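Local structure of T cell receptor gamma chain (Monodelphis domestica, 7L15) at residues Ala119-Leu131 against Tyr203-Phe217. The protein probably takes part in antigen recognition by marsupial T cells as the gamma chain of a gamma-mu T cell receptor, paired with a mu chain. Sequence-based numbering, arbitrary orientation.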
# COMPACT_ATOMS: atom_id res chain seq x y z
N ALA B 119 -5.79 17.52 19.79
CA ALA B 119 -6.59 16.49 20.43
C ALA B 119 -7.23 15.60 19.37
O ALA B 119 -7.59 16.07 18.29
CB ALA B 119 -7.67 17.10 21.32
N PHE B 120 -7.36 14.32 19.68
CA PHE B 120 -7.96 13.37 18.75
C PHE B 120 -8.63 12.27 19.55
O PHE B 120 -8.31 12.04 20.72
CB PHE B 120 -6.91 12.74 17.81
CG PHE B 120 -5.95 11.84 18.52
CD1 PHE B 120 -4.78 12.35 19.07
CD2 PHE B 120 -6.23 10.49 18.67
CE1 PHE B 120 -3.91 11.53 19.74
CE2 PHE B 120 -5.35 9.66 19.35
CZ PHE B 120 -4.20 10.19 19.88
N LYS B 121 -9.54 11.56 18.89
CA LYS B 121 -10.14 10.35 19.42
C LYS B 121 -10.17 9.33 18.29
O LYS B 121 -10.55 9.66 17.17
CB LYS B 121 -11.56 10.59 19.96
CG LYS B 121 -11.75 10.30 21.45
CD LYS B 121 -13.14 10.73 21.95
CE LYS B 121 -13.17 12.20 22.39
NZ LYS B 121 -14.53 12.66 22.79
N LYS B 122 -9.72 8.11 18.58
CA LYS B 122 -9.80 7.04 17.60
C LYS B 122 -11.25 6.65 17.38
O LYS B 122 -12.07 6.69 18.29
CB LYS B 122 -8.99 5.82 18.04
CG LYS B 122 -7.51 6.12 18.36
CD LYS B 122 -6.67 4.85 18.60
CE LYS B 122 -7.18 3.98 19.74
NZ LYS B 122 -6.88 4.51 21.10
N LYS B 123 -11.57 6.29 16.13
CA LYS B 123 -12.94 5.93 15.78
C LYS B 123 -12.85 4.75 14.82
O LYS B 123 -12.10 4.82 13.82
CB LYS B 123 -13.71 7.09 15.12
CG LYS B 123 -13.68 8.38 15.91
CD LYS B 123 -14.85 9.29 15.55
CE LYS B 123 -14.83 9.70 14.10
NZ LYS B 123 -15.61 10.94 13.94
N PRO B 124 -13.60 3.69 15.07
CA PRO B 124 -13.48 2.48 14.24
C PRO B 124 -14.30 2.61 12.97
O PRO B 124 -15.31 3.33 12.94
CB PRO B 124 -14.03 1.38 15.14
CG PRO B 124 -15.08 2.08 15.95
CD PRO B 124 -14.61 3.53 16.13
N PRO B 125 -13.91 1.93 11.90
CA PRO B 125 -14.74 1.92 10.69
C PRO B 125 -16.15 1.42 10.98
O PRO B 125 -16.35 0.49 11.76
CB PRO B 125 -13.98 0.97 9.75
CG PRO B 125 -12.58 0.92 10.29
CD PRO B 125 -12.72 1.07 11.76
N LYS B 126 -17.13 2.06 10.34
CA LYS B 126 -18.50 1.56 10.29
C LYS B 126 -18.75 0.96 8.90
O LYS B 126 -18.90 1.70 7.92
CB LYS B 126 -19.50 2.69 10.58
N PRO B 127 -18.77 -0.37 8.76
CA PRO B 127 -18.90 -0.97 7.43
C PRO B 127 -20.33 -0.96 6.91
O PRO B 127 -21.29 -1.11 7.67
CB PRO B 127 -18.39 -2.40 7.64
CG PRO B 127 -18.60 -2.67 9.05
CD PRO B 127 -18.52 -1.37 9.80
N ILE B 128 -20.45 -0.76 5.60
CA ILE B 128 -21.72 -0.84 4.89
C ILE B 128 -21.50 -1.68 3.64
O ILE B 128 -20.64 -1.35 2.81
CB ILE B 128 -22.27 0.55 4.51
CG1 ILE B 128 -22.52 1.40 5.75
CG2 ILE B 128 -23.58 0.40 3.73
CD1 ILE B 128 -23.12 2.75 5.43
N PHE B 129 -22.28 -2.74 3.48
CA PHE B 129 -22.12 -3.70 2.41
C PHE B 129 -23.23 -3.54 1.38
O PHE B 129 -24.39 -3.35 1.73
CB PHE B 129 -22.15 -5.14 2.93
CG PHE B 129 -20.97 -5.49 3.80
CD1 PHE B 129 -19.80 -5.96 3.23
CD2 PHE B 129 -21.05 -5.36 5.17
CE1 PHE B 129 -18.73 -6.30 4.04
CE2 PHE B 129 -19.97 -5.69 5.99
CZ PHE B 129 -18.81 -6.16 5.42
N PHE B 130 -22.85 -3.63 0.11
CA PHE B 130 -23.79 -3.67 -1.00
C PHE B 130 -23.54 -4.97 -1.77
O PHE B 130 -22.38 -5.29 -2.07
CB PHE B 130 -23.63 -2.47 -1.95
CG PHE B 130 -23.67 -1.12 -1.26
CD1 PHE B 130 -22.52 -0.57 -0.74
CD2 PHE B 130 -24.85 -0.40 -1.20
CE1 PHE B 130 -22.54 0.69 -0.13
CE2 PHE B 130 -24.88 0.85 -0.59
CZ PHE B 130 -23.72 1.39 -0.06
N LEU B 131 -24.59 -5.69 -2.10
CA LEU B 131 -24.38 -6.98 -2.71
C LEU B 131 -24.72 -6.95 -4.19
O LEU B 131 -25.41 -6.04 -4.65
CB LEU B 131 -25.23 -8.03 -1.98
CG LEU B 131 -24.71 -8.25 -0.56
CD1 LEU B 131 -25.63 -7.59 0.45
CD2 LEU B 131 -24.55 -9.71 -0.23
N TYR B 203 -14.62 -11.09 4.05
CA TYR B 203 -14.11 -9.73 3.97
C TYR B 203 -13.46 -9.37 5.30
O TYR B 203 -14.06 -9.58 6.37
CB TYR B 203 -15.24 -8.75 3.64
CG TYR B 203 -14.86 -7.29 3.76
CD1 TYR B 203 -14.25 -6.62 2.70
CD2 TYR B 203 -15.11 -6.58 4.93
CE1 TYR B 203 -13.90 -5.28 2.81
CE2 TYR B 203 -14.75 -5.23 5.06
CZ TYR B 203 -14.16 -4.59 4.00
OH TYR B 203 -13.82 -3.26 4.13
N PHE B 204 -12.25 -8.82 5.25
CA PHE B 204 -11.48 -8.47 6.44
C PHE B 204 -11.10 -7.00 6.44
O PHE B 204 -10.79 -6.43 5.39
CB PHE B 204 -10.16 -9.24 6.51
CG PHE B 204 -10.31 -10.71 6.50
CD1 PHE B 204 -10.25 -11.42 5.32
CD2 PHE B 204 -10.46 -11.41 7.69
CE1 PHE B 204 -10.36 -12.80 5.32
CE2 PHE B 204 -10.57 -12.79 7.69
CZ PHE B 204 -10.51 -13.48 6.51
N TYR B 205 -11.02 -6.40 7.63
CA TYR B 205 -10.35 -5.12 7.74
C TYR B 205 -9.62 -5.00 9.08
O TYR B 205 -10.01 -5.61 10.08
CB TYR B 205 -11.31 -3.93 7.53
CG TYR B 205 -12.43 -3.78 8.54
CD1 TYR B 205 -13.63 -4.45 8.38
CD2 TYR B 205 -12.29 -2.93 9.64
CE1 TYR B 205 -14.66 -4.29 9.30
CE2 TYR B 205 -13.30 -2.76 10.55
CZ TYR B 205 -14.48 -3.45 10.39
OH TYR B 205 -15.47 -3.26 11.32
N GLN B 206 -8.55 -4.21 9.07
CA GLN B 206 -7.78 -3.88 10.26
C GLN B 206 -7.75 -2.37 10.44
O GLN B 206 -7.72 -1.60 9.47
CB GLN B 206 -6.33 -4.40 10.18
CG GLN B 206 -6.20 -5.91 10.16
CD GLN B 206 -4.81 -6.34 9.76
OE1 GLN B 206 -3.82 -5.79 10.23
NE2 GLN B 206 -4.72 -7.32 8.86
N HIS B 207 -7.72 -1.95 11.70
CA HIS B 207 -7.72 -0.54 12.02
C HIS B 207 -7.22 -0.38 13.44
O HIS B 207 -7.41 -1.27 14.27
CB HIS B 207 -9.10 0.09 11.87
CG HIS B 207 -9.08 1.57 11.97
ND1 HIS B 207 -9.19 2.24 13.16
CD2 HIS B 207 -8.90 2.52 11.02
CE1 HIS B 207 -9.11 3.54 12.95
NE2 HIS B 207 -8.95 3.74 11.65
N GLU B 208 -6.59 0.77 13.71
CA GLU B 208 -5.96 0.97 15.01
C GLU B 208 -6.98 0.93 16.14
O GLU B 208 -6.66 0.51 17.25
CB GLU B 208 -5.16 2.28 15.02
CG GLU B 208 -4.42 2.55 16.32
CD GLU B 208 -3.80 3.95 16.39
OE1 GLU B 208 -3.63 4.61 15.34
OE2 GLU B 208 -3.48 4.41 17.51
N ASP B 209 -8.22 1.34 15.88
CA ASP B 209 -9.20 1.32 16.95
C ASP B 209 -9.70 -0.09 17.25
O ASP B 209 -10.38 -0.28 18.26
CB ASP B 209 -10.38 2.23 16.63
CG ASP B 209 -11.13 2.66 17.89
OD1 ASP B 209 -10.46 3.13 18.84
OD2 ASP B 209 -12.37 2.53 17.93
N LEU B 210 -9.37 -1.06 16.41
CA LEU B 210 -9.64 -2.47 16.65
C LEU B 210 -8.47 -3.17 17.33
O LEU B 210 -8.56 -4.37 17.59
CB LEU B 210 -9.94 -3.18 15.33
CG LEU B 210 -11.08 -2.63 14.47
CD1 LEU B 210 -11.31 -3.56 13.30
CD2 LEU B 210 -12.34 -2.48 15.29
N GLY B 211 -7.39 -2.45 17.62
CA GLY B 211 -6.18 -3.11 18.05
C GLY B 211 -5.63 -4.00 16.95
O GLY B 211 -5.76 -3.70 15.76
N MET B 212 -5.05 -5.13 17.35
CA MET B 212 -4.35 -5.97 16.39
C MET B 212 -5.28 -6.89 15.61
O MET B 212 -5.00 -7.18 14.44
CB MET B 212 -3.27 -6.79 17.09
CG MET B 212 -2.08 -5.98 17.56
SD MET B 212 -0.97 -7.01 18.52
CE MET B 212 -0.90 -8.48 17.49
N GLU B 213 -6.37 -7.35 16.21
CA GLU B 213 -7.19 -8.40 15.59
C GLU B 213 -8.03 -7.85 14.44
O GLU B 213 -8.73 -6.85 14.62
CB GLU B 213 -8.11 -9.06 16.63
CG GLU B 213 -7.58 -9.09 18.06
CD GLU B 213 -8.66 -9.44 19.08
OE1 GLU B 213 -8.89 -10.65 19.31
OE2 GLU B 213 -9.29 -8.51 19.64
N PRO B 214 -7.98 -8.46 13.26
CA PRO B 214 -8.91 -8.08 12.19
C PRO B 214 -10.36 -8.31 12.58
O PRO B 214 -10.68 -9.20 13.37
CB PRO B 214 -8.52 -9.00 11.03
CG PRO B 214 -7.10 -9.40 11.31
CD PRO B 214 -6.94 -9.41 12.81
N LYS B 215 -11.24 -7.48 12.02
CA LYS B 215 -12.67 -7.78 11.93
C LYS B 215 -12.92 -8.53 10.63
O LYS B 215 -12.31 -8.25 9.61
CB LYS B 215 -13.49 -6.48 11.95
CG LYS B 215 -15.00 -6.70 12.05
CD LYS B 215 -15.38 -7.35 13.38
CE LYS B 215 -16.90 -7.49 13.52
NZ LYS B 215 -17.56 -6.15 13.58
N ALA B 216 -13.83 -9.51 10.68
CA ALA B 216 -14.11 -10.35 9.52
C ALA B 216 -15.60 -10.51 9.33
O ALA B 216 -16.34 -10.72 10.29
CB ALA B 216 -13.47 -11.74 9.67
N PHE B 217 -16.04 -10.43 8.07
CA PHE B 217 -17.43 -10.68 7.71
C PHE B 217 -17.51 -11.82 6.71
O PHE B 217 -16.67 -11.95 5.82
CB PHE B 217 -18.09 -9.41 7.13
CG PHE B 217 -18.28 -8.34 8.16
CD1 PHE B 217 -19.47 -8.26 8.88
CD2 PHE B 217 -17.27 -7.45 8.45
CE1 PHE B 217 -19.64 -7.28 9.85
CE2 PHE B 217 -17.44 -6.48 9.41
CZ PHE B 217 -18.62 -6.40 10.12
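Phe129 drives its ring edge toward the face of Tyr203, an offset edge-to-face pair with the planes at 88° and the ring centroids 5.4 Å apart. CE2 and CZ of Phe129 reach over one face of Phe217 with the planes at an oblique 59°, CZ lying 3.5 Å from Phe217 CG, while Tyr205 CE1 sits at the edge of the Phe217 ring. Two residues earlier, Pro127 CG packs 3.9 Å from Phe217 CZ and also meets Tyr205, whose ring carries Lys215 CB on one face and is touched obliquely by Pro125 CG. Pro125 CD then makes a CH-pi contact over a face of His207, 4.0 Å from the ring centroid. His207 ND1 accepts a nearly straight hydrogen bond from Asp209 N, 3.0 Å away and tilted 26° out of the ring plane, and NE2 bonds to Pro154 O; together these hold the ring's rotation. Beyond it the Asp209 carboxylate lies against Pro124 and Lys122 CB; Lys122 NZ stays 4.5 Å from Asp209 OD1, too far for a salt bridge. No hydrogen bond joins the two segments: strand 126-130, outermost of its sheet within this chain, packs through these side chains on strands 201-206 and 215-219 of the constant domain's other sheet. The 121-125 loop runs past the 3-10 segment 208-210, where Glu208 bonds to Ser12 and Thr14, consistent with the junction of the two immunoglobulin domains.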